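Local atomic coordinates of truncated hemoglobin 4 (Chlamydomonas reinhardtii, PDB entry 6BME), a protein that binds heme b in its truncated globin domain, with the heme iron ligated by protein side chains on both faces of the heme, and probably binds oxygen. Residues A[63-66]-A[67-71]; A[41-44]-A[45-49]. One frame throughout, in Å; residues are numbered along the deposited sequence.

Contact 1 of 2, residues A[63-66]-A[67-71]; sequences KDIV and MGHAH. With HEM (protoporphyrin IX containing Fe), chain C.
The backbone is that of one helix, with Met67 N bonded to Lys63 O at 2.9 Å and Gly68 N to Asp64 O at 2.9 Å, but the pattern changes at His69, whose N turns to Val66 O and keeps only a weak bond to Ile65 O. That carbonyl is taken instead by the His69 side chain: ND1 donates to Ile65 O over 2.7 Å, nearly straight at 162°, with the oxygen in the ring plane and the ring nitrogen on one of its lone pairs. CG stands beside the backbone N (chi1 -61°), which carries the imidazole back along the preceding turn. Its other nitrogen, NE2, binds the heme iron at 2.0 Å. The branched, apolar Ile65 suits its buried place, packing CG2 3.8 Å from His69 ND1 and touching Tyr60 and Phe118. On the surface side, the bend of Met67 at chi3 (-62°) brings CE to 3.7 Å from Asp64 OD1, while Asp64 OD2 accepts from His61 N just before helix 62-75. Held by the carbonyl at one nitrogen and the iron at the other, the imidazole has little freedom to rotate, and the strong bond at ND1 probably makes NE2 a better electron donor to the iron.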
ATOM      1  N   LYS A  63      -5.163  13.625   0.606  1.00 14.17           N
ATOM      2  CA  LYS A  63      -4.269  14.596   1.227  1.00 17.12           C
ATOM      3  C   LYS A  63      -3.440  13.961   2.342  1.00 13.24           C
ATOM      4  O   LYS A  63      -2.268  14.314   2.522  1.00 15.35           O
ATOM      5  CB  LYS A  63      -5.073  15.799   1.735  1.00 19.55           C
ATOM      6  CG  LYS A  63      -6.159  15.471   2.751  1.00 22.57           C
ATOM      7  CD  LYS A  63      -7.164  16.622   2.876  1.00 29.55           C
ATOM      8  CE  LYS A  63      -8.213  16.331   3.936  1.00 34.72           C
ATOM      9  NZ  LYS A  63      -9.058  17.525   4.218  1.00 38.80           N
ATOM     10  N   ASP A  64      -4.011  13.002   3.076  1.00 14.43           N
ATOM     11  CA  ASP A  64      -3.239  12.300   4.098  1.00 14.10           C
ATOM     12  C   ASP A  64      -2.167  11.418   3.467  1.00 13.34           C
ATOM     13  O   ASP A  64      -1.053  11.304   3.998  1.00 12.72           O
ATOM     14  CB  ASP A  64      -4.174  11.478   4.989  1.00 13.36           C
ATOM     15  CG  ASP A  64      -5.299  12.312   5.567  1.00 18.98           C
ATOM     16  OD1 ASP A  64      -5.026  13.189   6.410  1.00 18.92           O
ATOM     17  OD2 ASP A  64      -6.460  12.108   5.165  1.00 19.45           O
ATOM     18  N   ILE A  65      -2.477  10.793   2.328  1.00 11.18           N
ATOM     19  CA  ILE A  65      -1.463  10.008   1.630  1.00 15.17           C
ATOM     20  C   ILE A  65      -0.299  10.900   1.215  1.00 12.38           C
ATOM     21  O   ILE A  65       0.871  10.525   1.362  1.00 11.40           O
ATOM     22  CB  ILE A  65      -2.077   9.286   0.420  1.00 13.12           C
ATOM     23  CG1 ILE A  65      -3.120   8.266   0.891  1.00 13.76           C
ATOM     24  CG2 ILE A  65      -0.971   8.615  -0.401  1.00 13.34           C
ATOM     25  CD1 ILE A  65      -4.013   7.751  -0.197  1.00 12.79           C
ATOM     26  N   VAL A  66      -0.596  12.099   0.702  1.00 10.28           N
ATOM     27  CA  VAL A  66       0.482  12.998   0.293  1.00 11.71           C
ATOM     28  C   VAL A  66       1.308  13.425   1.500  1.00 10.01           C
ATOM     29  O   VAL A  66       2.542  13.350   1.485  1.00 14.13           O
ATOM     30  CB  VAL A  66      -0.066  14.218  -0.460  1.00 13.15           C
ATOM     31  CG1 VAL A  66       1.097  15.102  -0.859  1.00 13.90           C
ATOM     32  CG2 VAL A  66      -0.838  13.782  -1.697  1.00 11.64           C
ATOM     33  N   MET A  67       0.642  13.858   2.574  1.00 10.75           N
ATOM     34  CA  MET A  67       1.384  14.333   3.740  1.00 15.45           C
ATOM     35  C   MET A  67       2.231  13.223   4.353  1.00 11.97           C
ATOM     36  O   MET A  67       3.296  13.494   4.915  1.00 14.42           O
ATOM     37  CB  MET A  67       0.427  14.915   4.781  1.00 12.51           C
ATOM     38  CG  MET A  67      -0.186  16.258   4.370  1.00 15.39           C
ATOM     39  SD  MET A  67      -1.272  17.028   5.588  1.00 24.22           S
ATOM     40  CE  MET A  67      -2.539  15.789   5.708  1.00 14.65           C
ATOM     41  N   GLY A  68       1.780  11.973   4.259  1.00 11.19           N
ATOM     42  CA  GLY A  68       2.558  10.866   4.802  1.00 13.58           C
ATOM     43  C   GLY A  68       3.749  10.441   3.956  1.00 12.17           C
ATOM     44  O   GLY A  68       4.684   9.823   4.486  1.00 10.71           O
ATOM     45  N   HIS A  69       3.743  10.756   2.656  1.00  8.42           N
ATOM     46  CA  HIS A  69       4.776  10.278   1.740  1.00 10.12           C
ATOM     47  C   HIS A  69       5.578  11.379   1.067  1.00  7.80           C
ATOM     48  O   HIS A  69       6.551  11.060   0.369  1.00  7.61           O
ATOM     49  CB  HIS A  69       4.153   9.384   0.650  1.00  7.53           C
ATOM     50  CG  HIS A  69       3.487   8.165   1.204  1.00  8.44           C
ATOM     51  ND1 HIS A  69       2.210   8.189   1.716  1.00  9.85           N
ATOM     52  CD2 HIS A  69       3.933   6.895   1.363  1.00  9.61           C
ATOM     53  CE1 HIS A  69       1.893   6.986   2.163  1.00  9.07           C
ATOM     54  NE2 HIS A  69       2.923   6.184   1.961  1.00 11.06           N
ATOM     55  N   ALA A  70       5.217  12.649   1.269  1.00  8.97           N
ATOM     56  CA  ALA A  70       5.854  13.738   0.526  1.00 13.24           C
ATOM     57  C   ALA A  70       7.357  13.769   0.764  1.00  9.24           C
ATOM     58  O   ALA A  70       8.134  13.994  -0.172  1.00  9.87           O
ATOM     59  CB  ALA A  70       5.223  15.074   0.907  1.00 13.71           C
ATOM     60  N   HIS A  71       7.793  13.492   1.994  1.00  8.51           N
ATOM     61  CA  HIS A  71       9.225  13.514   2.276  1.00  9.85           C
ATOM     62  C   HIS A  71       9.984  12.447   1.488  1.00  9.19           C
ATOM     63  O   HIS A  71      11.149  12.665   1.130  1.00 10.00           O
ATOM     64  CB  HIS A  71       9.475  13.366   3.780  1.00  9.65           C
ATOM     65  CG  HIS A  71       9.207  11.991   4.317  1.00 12.53           C
ATOM     66  ND1 HIS A  71       7.933  11.488   4.480  1.00 13.46           N
ATOM     67  CD2 HIS A  71      10.052  11.023   4.745  1.00 13.57           C
ATOM     68  CE1 HIS A  71       8.006  10.266   4.978  1.00 14.55           C
ATOM     69  NE2 HIS A  71       9.281   9.962   5.155  1.00 16.27           N
TER
HETATM   70  CHA HEM C 201       3.671   5.357   5.531  1.00 13.75           C
HETATM   71  CHB HEM C 201      -0.282   3.949   3.134  1.00 10.50           C
HETATM   72  CHC HEM C 201       2.345   3.938  -0.934  1.00  8.07           C
HETATM   73  CHD HEM C 201       6.309   3.656   1.804  1.00 10.94           C
HETATM   74  C1A HEM C 201       2.356   5.026   5.289  1.00 13.77           C
HETATM   75  C2A HEM C 201       1.240   5.001   6.225  1.00 13.84           C
HETATM   76  C3A HEM C 201       0.158   4.596   5.532  1.00 13.10           C
HETATM   77  C4A HEM C 201       0.541   4.359   4.159  1.00  8.62           C
HETATM   78  CMA HEM C 201      -1.288   4.409   6.036  1.00 11.28           C
HETATM   79  CAA HEM C 201       1.274   5.378   7.740  1.00 22.40           C
HETATM   80  CBA HEM C 201       2.228   4.484   8.533  1.00 34.87           C
HETATM   81  CGA HEM C 201       2.114   4.690  10.031  1.00 39.48           C
HETATM   82  O1A HEM C 201       2.381   5.829  10.527  1.00 34.09           O
HETATM   83  O2A HEM C 201       1.774   3.688  10.728  1.00 31.63           O
HETATM   84  C1B HEM C 201       0.058   3.955   1.795  1.00  9.27           C
HETATM   85  C2B HEM C 201      -0.851   3.967   0.666  1.00 10.14           C
HETATM   86  C3B HEM C 201      -0.105   3.978  -0.449  1.00 10.74           C
HETATM   87  C4B HEM C 201       1.283   3.942  -0.061  1.00 11.13           C
HETATM   88  CMB HEM C 201      -2.395   4.002   0.751  1.00 10.96           C
HETATM   89  CAB HEM C 201      -0.543   3.976  -1.934  1.00 13.05           C
HETATM   90  CBB HEM C 201      -1.727   3.537  -2.359  1.00 15.27           C
HETATM   91  C1C HEM C 201       3.648   3.763  -0.547  1.00  8.36           C
HETATM   92  C2C HEM C 201       4.746   3.456  -1.414  1.00  8.65           C
HETATM   93  C3C HEM C 201       5.848   3.347  -0.678  1.00  7.07           C
HETATM   94  C4C HEM C 201       5.482   3.612   0.703  1.00  6.96           C
HETATM   95  CMC HEM C 201       4.622   3.254  -2.940  1.00 13.02           C
HETATM   96  CAC HEM C 201       7.242   3.006  -1.239  1.00  9.16           C
HETATM   97  CBC HEM C 201       8.092   2.250  -0.538  1.00 16.34           C
HETATM   98  C1D HEM C 201       5.950   4.173   3.037  1.00 12.66           C
HETATM   99  C2D HEM C 201       6.845   4.484   4.133  1.00  8.10           C
HETATM  100  C3D HEM C 201       6.116   4.941   5.150  1.00 10.24           C
HETATM  101  C4D HEM C 201       4.731   4.946   4.744  1.00 11.18           C
HETATM  102  CMD HEM C 201       8.369   4.280   4.100  1.00  9.11           C
HETATM  103  CAD HEM C 201       6.605   5.378   6.562  1.00 14.46           C
HETATM  104  CBD HEM C 201       7.181   6.786   6.511  1.00 22.24           C
HETATM  105  CGD HEM C 201       7.686   7.115   7.898  1.00 23.50           C
HETATM  106  O1D HEM C 201       7.009   6.743   8.890  1.00 22.50           O
HETATM  107  O2D HEM C 201       8.752   7.762   8.005  1.00 27.71           O
HETATM  108  NA  HEM C 201       1.890   4.617   4.061  1.00 10.63           N
HETATM  109  NB  HEM C 201       1.359   3.945   1.315  1.00  8.14           N
HETATM  110  NC  HEM C 201       4.135   3.861   0.733  1.00  9.76           N
HETATM  111  ND  HEM C 201       4.659   4.480   3.441  1.00  7.35           N
HETATM  112 FE   HEM C 201       3.016   4.204   2.381  1.00  7.94          FE

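Contact 2 of 2, residues A[41-44]-A[45-49]. With HEM (protoporphyrin IX containing Fe), chain C; SO4 (sulfate ion), chain D.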
ATOM      1  N   THR A  41       5.069   0.669  13.310  1.00 15.30           N
ATOM      2  CA  THR A  41       4.629   1.596  12.275  1.00 15.42           C
ATOM      3  C   THR A  41       4.397   0.881  10.947  1.00 13.45           C
ATOM      4  O   THR A  41       3.408   1.150  10.258  1.00 12.54           O
ATOM      5  CB  THR A  41       5.667   2.707  12.114  1.00 16.82           C
ATOM      6  OG1 THR A  41       5.813   3.412  13.365  1.00 18.58           O
ATOM      7  CG2 THR A  41       5.266   3.662  11.021  1.00 15.74           C
ATOM      8  N   LEU A  42       5.290  -0.044  10.580  1.00 13.06           N
ATOM      9  CA  LEU A  42       5.176  -0.709   9.284  1.00 14.46           C
ATOM     10  C   LEU A  42       3.962  -1.626   9.241  1.00 13.03           C
ATOM     11  O   LEU A  42       3.202  -1.620   8.267  1.00 12.05           O
ATOM     12  CB  LEU A  42       6.447  -1.507   8.983  1.00 20.64           C
ATOM     13  CG  LEU A  42       7.663  -0.705   8.528  1.00 30.17           C
ATOM     14  CD1 LEU A  42       8.802  -1.628   8.126  1.00 33.20           C
ATOM     15  CD2 LEU A  42       7.273   0.214   7.382  1.00 30.54           C
ATOM     16  N   ILE A  43       3.780  -2.438  10.280  1.00 13.85           N
ATOM     17  CA  ILE A  43       2.616  -3.316  10.330  1.00 14.42           C
ATOM     18  C   ILE A  43       1.338  -2.489  10.312  1.00 16.68           C
ATOM     19  O   ILE A  43       0.370  -2.832   9.622  1.00 15.71           O
ATOM     20  CB  ILE A  43       2.689  -4.235  11.565  1.00 17.27           C
ATOM     21  CG1 ILE A  43       3.876  -5.182  11.445  1.00 23.56           C
ATOM     22  CG2 ILE A  43       1.398  -5.039  11.738  1.00 17.37           C
ATOM     23  CD1 ILE A  43       3.840  -6.047  10.203  1.00 33.79           C
ATOM     24  N   ALA A  44       1.319  -1.373  11.049  1.00 14.36           N
ATOM     25  CA  ALA A  44       0.138  -0.516  11.041  1.00 14.34           C
ATOM     26  C   ALA A  44      -0.095   0.073   9.658  1.00 13.16           C
ATOM     27  O   ALA A  44      -1.237   0.157   9.195  1.00 13.21           O
ATOM     28  CB  ALA A  44       0.274   0.601  12.085  1.00 14.85           C
ATOM     29  N   LYS A  45       0.985   0.473   8.978  1.00 14.51           N
ATOM     30  CA  LYS A  45       0.868   0.968   7.612  1.00 13.28           C
ATOM     31  C   LYS A  45       0.205  -0.059   6.703  1.00 13.50           C
ATOM     32  O   LYS A  45      -0.712   0.267   5.934  1.00 11.03           O
ATOM     33  CB  LYS A  45       2.251   1.327   7.064  1.00 14.22           C
ATOM     34  CG  LYS A  45       2.315   1.337   5.532  1.00 10.35           C
ATOM     35  CD  LYS A  45       3.702   1.748   5.044  1.00 12.95           C
ATOM     36  CE  LYS A  45       3.888   1.445   3.557  1.00 13.34           C
ATOM     37  NZ  LYS A  45       2.854   2.096   2.683  1.00 10.16           N
ATOM     38  N   GLN A  46       0.681  -1.305   6.752  1.00 11.48           N
ATOM     39  CA  GLN A  46       0.157  -2.321   5.846  1.00 11.53           C
ATOM     40  C   GLN A  46      -1.311  -2.589   6.123  1.00 12.89           C
ATOM     41  O   GLN A  46      -2.107  -2.769   5.191  1.00 12.87           O
ATOM     42  CB  GLN A  46       0.993  -3.592   5.966  1.00 17.08           C
ATOM     43  CG  GLN A  46       2.467  -3.358   5.613  1.00 17.54           C
ATOM     44  CD  GLN A  46       2.652  -2.961   4.155  1.00 23.18           C
ATOM     45  OE1 GLN A  46       2.453  -1.802   3.771  1.00 17.10           O
ATOM     46  NE2 GLN A  46       3.025  -3.936   3.328  1.00 26.87           N
ATOM     47  N   ASN A  47      -1.693  -2.611   7.402  1.00 13.15           N
ATOM     48  CA  ASN A  47      -3.096  -2.805   7.751  1.00 14.04           C
ATOM     49  C   ASN A  47      -3.968  -1.670   7.238  1.00 13.78           C
ATOM     50  O   ASN A  47      -5.082  -1.907   6.763  1.00 14.23           O
ATOM     51  CB  ASN A  47      -3.244  -2.946   9.264  1.00 16.12           C
ATOM     52  CG  ASN A  47      -3.079  -4.371   9.711  1.00 16.61           C
ATOM     53  OD1 ASN A  47      -3.988  -5.170   9.549  1.00 16.74           O
ATOM     54  ND2 ASN A  47      -1.910  -4.706  10.240  1.00 16.14           N
ATOM     55  N   ARG A  48      -3.496  -0.426   7.352  1.00 13.23           N
ATOM     56  CA  ARG A  48      -4.298   0.701   6.884  1.00 13.17           C
ATOM     57  C   ARG A  48      -4.341   0.749   5.355  1.00 14.42           C
ATOM     58  O   ARG A  48      -5.370   1.110   4.768  1.00 12.80           O
ATOM     59  CB  ARG A  48      -3.744   2.005   7.465  1.00 14.51           C
ATOM     60  CG  ARG A  48      -4.786   3.110   7.536  1.00 20.31           C
ATOM     61  CD  ARG A  48      -4.298   4.330   8.292  1.00 17.58           C
ATOM     62  NE  ARG A  48      -5.415   5.230   8.571  1.00 17.91           N
ATOM     63  CZ  ARG A  48      -5.281   6.482   8.999  1.00 26.27           C
ATOM     64  NH1 ARG A  48      -4.073   7.005   9.191  1.00 27.09           N
ATOM     65  NH2 ARG A  48      -6.357   7.214   9.220  1.00 23.17           N
ATOM     66  N   PHE A  49      -3.236   0.370   4.704  1.00 11.92           N
ATOM     67  CA  PHE A  49      -3.196   0.261   3.242  1.00 12.42           C
ATOM     68  C   PHE A  49      -4.255  -0.718   2.760  1.00 13.55           C
ATOM     69  O   PHE A  49      -5.045  -0.416   1.854  1.00 12.96           O
ATOM     70  CB  PHE A  49      -1.788  -0.189   2.812  1.00 10.35           C
ATOM     71  CG  PHE A  49      -1.540  -0.207   1.314  1.00  9.86           C
ATOM     72  CD1 PHE A  49      -2.212  -1.092   0.478  1.00 11.52           C
ATOM     73  CD2 PHE A  49      -0.552   0.596   0.764  1.00  9.14           C
ATOM     74  CE1 PHE A  49      -1.962  -1.117  -0.903  1.00 13.63           C
ATOM     75  CE2 PHE A  49      -0.292   0.580  -0.605  1.00 10.33           C
ATOM     76  CZ  PHE A  49      -1.000  -0.285  -1.439  1.00 11.17           C
TER
HETATM   77  CHA HEM C 201       3.671   5.357   5.531  1.00 13.75           C
HETATM   78  CHB HEM C 201      -0.282   3.949   3.134  1.00 10.50           C
HETATM   79  CHC HEM C 201       2.345   3.938  -0.934  1.00  8.07           C
HETATM   80  CHD HEM C 201       6.309   3.656   1.804  1.00 10.94           C
HETATM   81  C1A HEM C 201       2.356   5.026   5.289  1.00 13.77           C
HETATM   82  C2A HEM C 201       1.240   5.001   6.225  1.00 13.84           C
HETATM   83  C3A HEM C 201       0.158   4.596   5.532  1.00 13.10           C
HETATM   84  C4A HEM C 201       0.541   4.359   4.159  1.00  8.62           C
HETATM   85  CMA HEM C 201      -1.288   4.409   6.036  1.00 11.28           C
HETATM   86  CAA HEM C 201       1.274   5.378   7.740  1.00 22.40           C
HETATM   87  CBA HEM C 201       2.228   4.484   8.533  1.00 34.87           C
HETATM   88  CGA HEM C 201       2.114   4.690  10.031  1.00 39.48           C
HETATM   89  O1A HEM C 201       2.381   5.829  10.527  1.00 34.09           O
HETATM   90  O2A HEM C 201       1.774   3.688  10.728  1.00 31.63           O
HETATM   91  C1B HEM C 201       0.058   3.955   1.795  1.00  9.27           C
HETATM   92  C2B HEM C 201      -0.851   3.967   0.666  1.00 10.14           C
HETATM   93  C3B HEM C 201      -0.105   3.978  -0.449  1.00 10.74           C
HETATM   94  C4B HEM C 201       1.283   3.942  -0.061  1.00 11.13           C
HETATM   95  CMB HEM C 201      -2.395   4.002   0.751  1.00 10.96           C
HETATM   96  CAB HEM C 201      -0.543   3.976  -1.934  1.00 13.05           C
HETATM   97  CBB HEM C 201      -1.727   3.537  -2.359  1.00 15.27           C
HETATM   98  C1C HEM C 201       3.648   3.763  -0.547  1.00  8.36           C
HETATM   99  C2C HEM C 201       4.746   3.456  -1.414  1.00  8.65           C
HETATM  100  C3C HEM C 201       5.848   3.347  -0.678  1.00  7.07           C
HETATM  101  C4C HEM C 201       5.482   3.612   0.703  1.00  6.96           C
HETATM  102  CMC HEM C 201       4.622   3.254  -2.940  1.00 13.02           C
HETATM  103  CAC HEM C 201       7.242   3.006  -1.239  1.00  9.16           C
HETATM  104  CBC HEM C 201       8.092   2.250  -0.538  1.00 16.34           C
HETATM  105  C1D HEM C 201       5.950   4.173   3.037  1.00 12.66           C
HETATM  106  C2D HEM C 201       6.845   4.484   4.133  1.00  8.10           C
HETATM  107  C3D HEM C 201       6.116   4.941   5.150  1.00 10.24           C
HETATM  108  C4D HEM C 201       4.731   4.946   4.744  1.00 11.18           C
HETATM  109  CMD HEM C 201       8.369   4.280   4.100  1.00  9.11           C
HETATM  110  CAD HEM C 201       6.605   5.378   6.562  1.00 14.46           C
HETATM  111  CBD HEM C 201       7.181   6.786   6.511  1.00 22.24           C
HETATM  112  CGD HEM C 201       7.686   7.115   7.898  1.00 23.50           C
HETATM  113  O1D HEM C 201       7.009   6.743   8.890  1.00 22.50           O
HETATM  114  O2D HEM C 201       8.752   7.762   8.005  1.00 27.71           O
HETATM  115  NA  HEM C 201       1.890   4.617   4.061  1.00 10.63           N
HETATM  116  NB  HEM C 201       1.359   3.945   1.315  1.00  8.14           N
HETATM  117  NC  HEM C 201       4.135   3.861   0.733  1.00  9.76           N
HETATM  118  ND  HEM C 201       4.659   4.480   3.441  1.00  7.35           N
HETATM  119 FE   HEM C 201       3.016   4.204   2.381  1.00  7.94          FE
HETATM  120  S   SO4 D 202      -9.010   5.034   9.739  1.00 26.82           S
HETATM  121  O1  SO4 D 202     -10.239   4.317   9.449  1.00 24.63           O
HETATM  122  O2  SO4 D 202      -9.033   5.496  11.131  1.00 30.21           O
HETATM  123  O3  SO4 D 202      -8.911   6.219   8.881  1.00 25.17           O
HETATM  124  O4  SO4 D 202      -7.872   4.137   9.522  1.00 27.62           O
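Lys45, whose backbone N bonds to Thr41 O at 2.8 Å, is the ligand of the heme iron on this face, with NZ 2.1 Å from the iron. CG lies opposite the backbone N (chi1 158°) and the chain runs extended across the porphyrin, CD coming 3.3 Å from the pyrrole nitrogen ND, until the bend at chi4 (57°) turns the amine down onto the metal. Lysine suits the place: its methylenes lie over the porphyrin and its terminal amine supplies the donor nitrogen. Phe49, one turn on, supplies an aromatic neighbour, its CD2 3.4 Å from heme C2B, and Phe20 and Phe90 meet its ring. At the other end of the stretch Thr41 rests CG2 3.5 Å from the propionate oxygen O2A, its OG1 hydrogen-bonded to Asp38, and Ala44 brings its CB near the same carboxylate. Arg48 lays its aliphatic part along the heme methyl CMA and offers its guanidinium edge to a sulfate, probably from the crystallisation liquor: NE reaches O4 at 2.9 Å and NH2 reaches O3 at 2.8 Å, the latter almost straight (176°). Thr58 N and His59 N bind the same ion. Farther from the heme, Ile43 O accepts from both Asn47 N and Asn47 ND2, which reach it from opposite faces of its carbonyl plane, ND2 at 3.0 Å. Gln46 and Asn47 pack on helix 10-25, and Leu42 on the loop residues Phe34 and Val37; Phe34 also touches Lys45. This is the distal E helix of the 2-on-2 truncated globin fold, here in the hexacoordinate form with a lysine as axial ligand.

How the contacts relate
Contacts 1 and 2 occupy successive helices, 62-75 and 39-53, and face each other across the heme, whose iron takes one ligand from each; the coordinating nitrogens, His69 NE2 and Lys45 NZ, are 4.2 Å apart. Contact 2 lies deeper: its centre is about 8 Å from the centre of the chain, that of contact 1 about 13 Å, though both are only partly buried and each pairs a heme-facing side with a more exposed one. Their chemistry differs accordingly: 63-71 gives the metal an aromatic nitrogen, whereas 41-49 gives it an alkyl amine, with neighbouring residues lining the porphyrin and a propionate.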